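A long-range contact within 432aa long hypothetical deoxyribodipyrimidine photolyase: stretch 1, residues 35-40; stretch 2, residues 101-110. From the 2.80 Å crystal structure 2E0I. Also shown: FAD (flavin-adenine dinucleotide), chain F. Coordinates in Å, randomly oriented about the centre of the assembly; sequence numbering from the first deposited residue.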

ATOM      1  N   ALA A  35      12.653 -12.767  -7.904  1.00 18.83           N
ATOM      2  CA  ALA A  35      12.404 -12.875  -6.466  1.00 19.17           C
ATOM      3  C   ALA A  35      13.667 -12.337  -5.791  1.00 19.52           C
ATOM      4  O   ALA A  35      14.719 -12.978  -5.830  1.00 17.66           O
ATOM      5  CB  ALA A  35      12.167 -14.324  -6.081  1.00 16.87           C
ATOM      6  N   ASP A  36      13.554 -11.153  -5.189  1.00 20.51           N
ATOM      7  CA  ASP A  36      14.683 -10.486  -4.554  1.00 20.90           C
ATOM      8  C   ASP A  36      14.756 -10.732  -3.049  1.00 20.70           C
ATOM      9  O   ASP A  36      13.850 -10.359  -2.294  1.00 21.45           O
ATOM     10  CB  ASP A  36      14.611  -8.983  -4.855  1.00 22.67           C
ATOM     11  CG  ASP A  36      15.879  -8.232  -4.455  1.00 27.42           C
ATOM     12  OD1 ASP A  36      16.260  -7.275  -5.180  1.00 28.32           O
ATOM     13  OD2 ASP A  36      16.493  -8.583  -3.417  1.00 29.27           O
ATOM     14  N   PRO A  37      15.849 -11.366  -2.592  1.00 20.07           N
ATOM     15  CA  PRO A  37      16.047 -11.666  -1.174  1.00 19.72           C
ATOM     16  C   PRO A  37      16.003 -10.440  -0.250  1.00 18.40           C
ATOM     17  O   PRO A  37      15.748 -10.580   0.939  1.00 16.63           O
ATOM     18  CB  PRO A  37      17.407 -12.382  -1.165  1.00 17.79           C
ATOM     19  CG  PRO A  37      18.109 -11.771  -2.312  1.00 17.12           C
ATOM     20  CD  PRO A  37      17.038 -11.766  -3.366  1.00 19.23           C
ATOM     21  N   ARG A  38      16.260  -9.253  -0.798  1.00 18.50           N
ATOM     22  CA  ARG A  38      16.239  -8.019  -0.003  1.00 19.49           C
ATOM     23  C   ARG A  38      14.812  -7.647   0.338  1.00 19.78           C
ATOM     24  O   ARG A  38      14.575  -6.876   1.263  1.00 20.45           O
ATOM     25  CB  ARG A  38      16.884  -6.855  -0.770  1.00 18.83           C
ATOM     26  CG  ARG A  38      18.357  -7.069  -1.037  1.00 20.74           C
ATOM     27  CD  ARG A  38      18.935  -6.026  -1.954  1.00 21.65           C
ATOM     28  NE  ARG A  38      18.365  -6.120  -3.286  1.00 22.38           N
ATOM     29  CZ  ARG A  38      18.740  -5.363  -4.307  1.00 22.73           C
ATOM     30  NH1 ARG A  38      19.693  -4.462  -4.147  1.00 23.32           N
ATOM     31  NH2 ARG A  38      18.148  -5.499  -5.484  1.00 25.07           N
ATOM     32  N   GLN A  39      13.870  -8.208  -0.419  1.00 19.83           N
ATOM     33  CA  GLN A  39      12.456  -7.950  -0.224  1.00 19.42           C
ATOM     34  C   GLN A  39      11.737  -9.145   0.398  1.00 19.88           C
ATOM     35  O   GLN A  39      10.812  -8.973   1.186  1.00 20.14           O
ATOM     36  CB  GLN A  39      11.805  -7.595  -1.567  1.00 19.54           C
ATOM     37  CG  GLN A  39      12.341  -6.306  -2.183  1.00 21.41           C
ATOM     38  CD  GLN A  39      11.777  -6.020  -3.567  1.00 20.82           C
ATOM     39  OE1 GLN A  39      12.106  -6.710  -4.540  1.00 19.27           O
ATOM     40  NE2 GLN A  39      10.917  -4.998  -3.661  1.00 20.05           N
ATOM     41  N   LEU A  40      12.164 -10.356   0.064  1.00 19.70           N
ATOM     42  CA  LEU A  40      11.496 -11.541   0.583  1.00 19.97           C
ATOM     43  C   LEU A  40      12.094 -12.227   1.810  1.00 20.94           C
ATOM     44  O   LEU A  40      11.391 -12.972   2.505  1.00 21.00           O
ATOM     45  CB  LEU A  40      11.352 -12.560  -0.538  1.00 19.39           C
ATOM     46  CG  LEU A  40      10.505 -12.100  -1.731  1.00 19.82           C
ATOM     47  CD1 LEU A  40      10.634 -13.108  -2.859  1.00 17.90           C
ATOM     48  CD2 LEU A  40       9.035 -11.941  -1.314  1.00 19.15           C
ATOM     49  N   PRO A 101      13.449   5.202  -3.047  1.00 18.07           N
ATOM     50  CA  PRO A 101      14.915   5.121  -3.021  1.00 16.98           C
ATOM     51  C   PRO A 101      15.413   3.737  -3.463  1.00 17.27           C
ATOM     52  O   PRO A 101      16.261   3.605  -4.352  1.00 18.45           O
ATOM     53  CB  PRO A 101      15.237   5.421  -1.565  1.00 15.28           C
ATOM     54  CG  PRO A 101      14.153   6.436  -1.203  1.00 15.91           C
ATOM     55  CD  PRO A 101      12.910   5.861  -1.837  1.00 16.01           C
ATOM     56  N   PHE A 102      14.863   2.701  -2.849  1.00 17.58           N
ATOM     57  CA  PHE A 102      15.255   1.340  -3.177  1.00 19.16           C
ATOM     58  C   PHE A 102      15.079   1.056  -4.654  1.00 20.32           C
ATOM     59  O   PHE A 102      15.945   0.462  -5.295  1.00 21.87           O
ATOM     60  CB  PHE A 102      14.443   0.332  -2.352  1.00 17.39           C
ATOM     61  CG  PHE A 102      14.627  -1.093  -2.784  1.00 16.23           C
ATOM     62  CD1 PHE A 102      13.806  -1.649  -3.764  1.00 17.75           C
ATOM     63  CD2 PHE A 102      15.640  -1.874  -2.234  1.00 16.26           C
ATOM     64  CE1 PHE A 102      13.989  -2.969  -4.193  1.00 18.44           C
ATOM     65  CE2 PHE A 102      15.843  -3.194  -2.649  1.00 17.09           C
ATOM     66  CZ  PHE A 102      15.013  -3.746  -3.634  1.00 19.11           C
ATOM     67  N   SER A 103      13.948   1.483  -5.193  1.00 21.18           N
ATOM     68  CA  SER A 103      13.670   1.243  -6.588  1.00 22.08           C
ATOM     69  C   SER A 103      14.565   2.045  -7.499  1.00 22.73           C
ATOM     70  O   SER A 103      14.986   1.573  -8.552  1.00 23.91           O
ATOM     71  CB  SER A 103      12.223   1.575  -6.898  1.00 22.76           C
ATOM     72  OG  SER A 103      12.016   1.450  -8.293  1.00 27.63           O
ATOM     73  N   ILE A 104      14.853   3.272  -7.105  1.00 23.56           N
ATOM     74  CA  ILE A 104      15.682   4.119  -7.933  1.00 25.25           C
ATOM     75  C   ILE A 104      17.121   3.630  -8.007  1.00 27.32           C
ATOM     76  O   ILE A 104      17.714   3.596  -9.097  1.00 28.62           O
ATOM     77  CB  ILE A 104      15.628   5.572  -7.433  1.00 23.84           C
ATOM     78  CG1 ILE A 104      14.230   6.140  -7.735  1.00 22.90           C
ATOM     79  CG2 ILE A 104      16.741   6.390  -8.078  1.00 21.65           C
ATOM     80  CD1 ILE A 104      13.708   7.139  -6.717  1.00 20.98           C
ATOM     81  N   SER A 105      17.678   3.220  -6.868  1.00 27.23           N
ATOM     82  CA  SER A 105      19.058   2.770  -6.870  1.00 27.96           C
ATOM     83  C   SER A 105      19.186   1.414  -7.544  1.00 28.05           C
ATOM     84  O   SER A 105      20.204   1.112  -8.175  1.00 27.65           O
ATOM     85  CB  SER A 105      19.607   2.712  -5.447  1.00 28.49           C
ATOM     86  OG  SER A 105      19.193   1.535  -4.798  1.00 32.62           O
ATOM     87  N   ARG A 106      18.145   0.604  -7.422  1.00 28.42           N
ATOM     88  CA  ARG A 106      18.130  -0.717  -8.033  1.00 29.14           C
ATOM     89  C   ARG A 106      18.162  -0.602  -9.542  1.00 30.34           C
ATOM     90  O   ARG A 106      18.812  -1.397 -10.224  1.00 31.13           O
ATOM     91  CB  ARG A 106      16.876  -1.445  -7.600  1.00 29.79           C
ATOM     92  CG  ARG A 106      16.363  -2.537  -8.506  1.00 28.45           C
ATOM     93  CD  ARG A 106      15.405  -3.146  -7.633  1.00 28.25           C
ATOM     94  NE  ARG A 106      14.051  -3.472  -8.012  1.00 31.01           N
ATOM     95  CZ  ARG A 106      12.956  -2.736  -8.187  1.00 31.00           C
ATOM     96  NH1 ARG A 106      11.881  -3.432  -8.461  1.00 32.27           N
ATOM     97  NH2 ARG A 106      12.873  -1.417  -8.168  1.00 31.18           N
ATOM     98  N   ASP A 107      17.457   0.394 -10.064  1.00 31.11           N
ATOM     99  CA  ASP A 107      17.418   0.605 -11.492  1.00 33.79           C
ATOM    100  C   ASP A 107      18.721   1.242 -11.971  1.00 34.45           C
ATOM    101  O   ASP A 107      19.191   0.975 -13.080  1.00 34.95           O
ATOM    102  CB  ASP A 107      16.188   1.439 -11.844  1.00 35.02           C
ATOM    103  CG  ASP A 107      14.892   0.635 -11.710  1.00 38.36           C
ATOM    104  OD1 ASP A 107      14.866  -0.307 -10.887  1.00 39.42           O
ATOM    105  OD2 ASP A 107      13.896   0.935 -12.410  1.00 40.32           O
ATOM    106  N   GLU A 108      19.329   2.064 -11.129  1.00 34.98           N
ATOM    107  CA  GLU A 108      20.598   2.658 -11.516  1.00 37.07           C
ATOM    108  C   GLU A 108      21.616   1.536 -11.701  1.00 36.27           C
ATOM    109  O   GLU A 108      22.379   1.524 -12.670  1.00 36.76           O
ATOM    110  CB  GLU A 108      21.095   3.621 -10.444  1.00 39.11           C
ATOM    111  CG  GLU A 108      20.137   4.747 -10.173  1.00 44.84           C
ATOM    112  CD  GLU A 108      20.718   5.777  -9.231  1.00 49.33           C
ATOM    113  OE1 GLU A 108      21.375   5.367  -8.244  1.00 51.16           O
ATOM    114  OE2 GLU A 108      20.509   6.993  -9.469  1.00 52.11           O
ATOM    115  N   LYS A 109      21.619   0.589 -10.770  1.00 34.09           N
ATOM    116  CA  LYS A 109      22.551  -0.505 -10.873  1.00 33.51           C
ATOM    117  C   LYS A 109      22.243  -1.338 -12.096  1.00 33.40           C
ATOM    118  O   LYS A 109      23.159  -1.770 -12.791  1.00 34.37           O
ATOM    119  CB  LYS A 109      22.532  -1.368  -9.608  1.00 34.31           C
ATOM    120  CG  LYS A 109      22.908  -0.589  -8.353  1.00 36.94           C
ATOM    121  CD  LYS A 109      23.331  -1.489  -7.199  1.00 39.06           C
ATOM    122  CE  LYS A 109      23.121  -0.809  -5.834  1.00 41.28           C
ATOM    123  NZ  LYS A 109      21.662  -0.775  -5.418  1.00 42.39           N
ATOM    124  N   ILE A 110      20.967  -1.572 -12.386  1.00 32.99           N
ATOM    125  CA  ILE A 110      20.653  -2.374 -13.568  1.00 32.35           C
ATOM    126  C   ILE A 110      21.115  -1.621 -14.816  1.00 32.71           C
ATOM    127  O   ILE A 110      21.574  -2.229 -15.788  1.00 30.89           O
ATOM    128  CB  ILE A 110      19.136  -2.690 -13.689  1.00 30.99           C
ATOM    129  CG1 ILE A 110      18.680  -3.531 -12.494  1.00 30.44           C
ATOM    130  CG2 ILE A 110      18.867  -3.462 -14.978  1.00 26.23           C
ATOM    131  CD1 ILE A 110      17.180  -3.790 -12.456  1.00 29.31           C
TER
HETATM  132  PA  FAD F1200       9.580  -3.006  -0.828  1.00 21.98           P
HETATM  133  O1A FAD F1200       8.638  -2.213  -0.005  1.00 22.65           O
HETATM  134  O2A FAD F1200       9.647  -4.483  -0.850  1.00 24.57           O
HETATM  135  O5B FAD F1200      10.880  -2.745   0.087  1.00 22.17           O
HETATM  136  C5B FAD F1200      12.188  -3.061  -0.403  1.00 20.17           C
HETATM  137  C4B FAD F1200      13.281  -2.615   0.571  1.00 19.33           C
HETATM  138  O4B FAD F1200      12.873  -1.366   1.163  1.00 18.56           O
HETATM  139  C3B FAD F1200      13.435  -3.596   1.735  1.00 19.95           C
HETATM  140  O3B FAD F1200      14.742  -3.463   2.303  1.00 20.30           O
HETATM  141  C2B FAD F1200      12.377  -3.069   2.702  1.00 21.13           C
HETATM  142  O2B FAD F1200      12.701  -3.485   4.031  1.00 23.62           O
HETATM  143  C1B FAD F1200      12.644  -1.570   2.569  1.00 19.77           C
HETATM  144  N9A FAD F1200      11.503  -0.759   3.060  1.00 19.25           N
HETATM  145  C8A FAD F1200      10.230  -0.897   2.691  1.00 19.90           C
HETATM  146  N7A FAD F1200       9.479   0.024   3.290  1.00 18.28           N
HETATM  147  C5A FAD F1200      10.280   0.761   4.051  1.00 17.91           C
HETATM  148  C6A FAD F1200      10.090   1.863   4.876  1.00 19.77           C
HETATM  149  N6A FAD F1200       8.871   2.361   5.062  1.00 21.00           N
HETATM  150  N1A FAD F1200      11.146   2.401   5.503  1.00 21.60           N
HETATM  151  C2A FAD F1200      12.358   1.894   5.354  1.00 20.32           C
HETATM  152  N3A FAD F1200      12.573   0.844   4.579  1.00 18.71           N
HETATM  153  C4A FAD F1200      11.568   0.260   3.913  1.00 18.14           C
HETATM  154  N1  FAD F1200       9.010  -7.031  -6.425  1.00 17.40           N
HETATM  155  C2  FAD F1200       9.954  -7.807  -7.109  1.00 17.83           C
HETATM  156  O2  FAD F1200      10.301  -7.494  -8.246  1.00 20.05           O
HETATM  157  N3  FAD F1200      10.535  -8.910  -6.472  1.00 18.54           N
HETATM  158  C4  FAD F1200      10.181  -9.228  -5.153  1.00 21.23           C
HETATM  159  O4  FAD F1200      10.690 -10.203  -4.600  1.00 21.89           O
HETATM  160  C4X FAD F1200       9.257  -8.444  -4.470  1.00 20.40           C
HETATM  161  N5  FAD F1200       8.951  -8.717  -3.130  1.00 17.28           N
HETATM  162  C5X FAD F1200       8.037  -7.914  -2.435  1.00 18.33           C
HETATM  163  C6  FAD F1200       7.809  -8.139  -1.081  1.00 18.96           C
HETATM  164  C7  FAD F1200       6.976  -7.291  -0.356  1.00 18.08           C
HETATM  165  C7M FAD F1200       6.746  -7.558   1.134  1.00 17.77           C
HETATM  166  C8  FAD F1200       6.367  -6.215  -0.996  1.00 17.93           C
HETATM  167  C8M FAD F1200       5.447  -5.263  -0.229  1.00 19.79           C
HETATM  168  C9  FAD F1200       6.590  -5.996  -2.353  1.00 17.74           C
HETATM  169  C9A FAD F1200       7.423  -6.842  -3.079  1.00 18.29           C
HETATM  170  N10 FAD F1200       7.698  -6.597  -4.434  1.00 17.77           N
HETATM  171  C10 FAD F1200       8.669  -7.353  -5.105  1.00 18.97           C
HETATM  172  C1' FAD F1200       7.033  -5.484  -5.150  1.00 19.57           C
HETATM  173  C2' FAD F1200       7.706  -4.133  -4.911  1.00 21.97           C
HETATM  174  O2' FAD F1200       6.736  -3.194  -4.437  1.00 19.04           O
HETATM  175  C3' FAD F1200       8.360  -3.621  -6.199  1.00 21.46           C
HETATM  176  O3' FAD F1200       9.407  -4.515  -6.590  1.00 20.81           O
HETATM  177  C4' FAD F1200       8.935  -2.217  -5.997  1.00 20.74           C
HETATM  178  O4' FAD F1200       9.337  -1.692  -7.266  1.00 16.59           O
HETATM  179  C5' FAD F1200      10.138  -2.250  -5.051  1.00 20.68           C
HETATM  180  O5' FAD F1200      10.225  -1.054  -4.272  1.00 21.30           O
HETATM  181  P   FAD F1200       9.534  -0.992  -2.818  1.00 20.23           P
HETATM  182  O1P FAD F1200       9.998   0.257  -2.172  1.00 23.29           O
HETATM  183  O2P FAD F1200       8.078  -1.223  -2.946  1.00 18.51           O
HETATM  184  O3P FAD F1200      10.239  -2.237  -2.081  1.00 22.16           O

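Long-range contact between a short helical segment, residues 37-40, with Asp36 before it, and the helix that runs through residues 101-110, with FAD lying against both. The two backbones stay well apart, the CA atoms of Arg38 and Phe102 being 9.9 Å from each other, so side chains alone span the gap; together they bury 230 Å², and no hydrogen bond crosses between the stretches.

Phe102 is the main bridging residue. The CA-to-CB bond of Phe102 points toward the other stretch, and with chi1 at 171° (t) the ring reaches Asp36, Arg38 and Gln39; chi2 of -89° sets the ring so that one face lies over FAD C4B while its edge meets Arg38 and Asp36. Arg38 NE is 3.9 Å from Phe102 CE2, and Asp36 OD1 is 4.0 Å from Phe102 CZ. An aromatic edge carries a slight positive charge, which suits the carboxylate oxygen. The guanidinium of Arg38 turns one face to the ring, over which Phe102 CE2 lies, so the pair meets as guanidinium face against ring edge.

The shape of Arg38 follows largely from Asp36. With chi1 m, chi2 t and chi3 m, the side chain folds back beside Asp36, presenting NE and NH2 to the carboxylate. Arg38 NH2 donates to Asp36 OD1 at 2.6 Å, the shortest bond of a salt bridge, and Arg38 NE donates to Asp36 OD2 at 3.1 Å; a weak bond from Arg38 NE to Asp36 OD1, also 3.1 Å, completes the pairing. Asp36, with chi1 t, does a second job from the N-cap position: its OD2 accepts from Arg38 N at 2.7 Å, capping the helix. One carboxylate thus holds both the backbone and the side-chain end of the same arginine, fixing the guanidinium beside Phe102.

Beyond the ring, Arg38 NH2 comes within 4.2 Å of Arg106 CD, a contact with the aliphatic part of that side chain. Lys109 NZ sits near the plane of the Arg38 guanidinium, 4.4 Å from Arg38 NH1. These are like charges and the approach is not attractive in itself, but both nitrogens have hydrogen-bond partners elsewhere in the structure. Lys109 reaches this position with chi4 at 75° (p), and its NZ also makes a weak bond to Ser105 OG at 3.4 Å, one turn back along the helix.

On the cofactor side, Gln39 extends with chi1 m and chi2 t. Its NE2 passes 3.7 Å from Phe102 CE1 and donates to FAD O2A at 3.1 Å and to FAD O3P at 3.3 Å, with a weak bond to FAD O3' at 3.3 Å. Arg106, whose chi3 of 132° lies between wells, brings a guanidinium face over FAD C5'; its NH1 makes a weak bond to FAD O4' at 3.3 Å. Asp36 N donates to FAD O4 at 3.1 Å, so both stretches are tied to FAD as well as packed against each other.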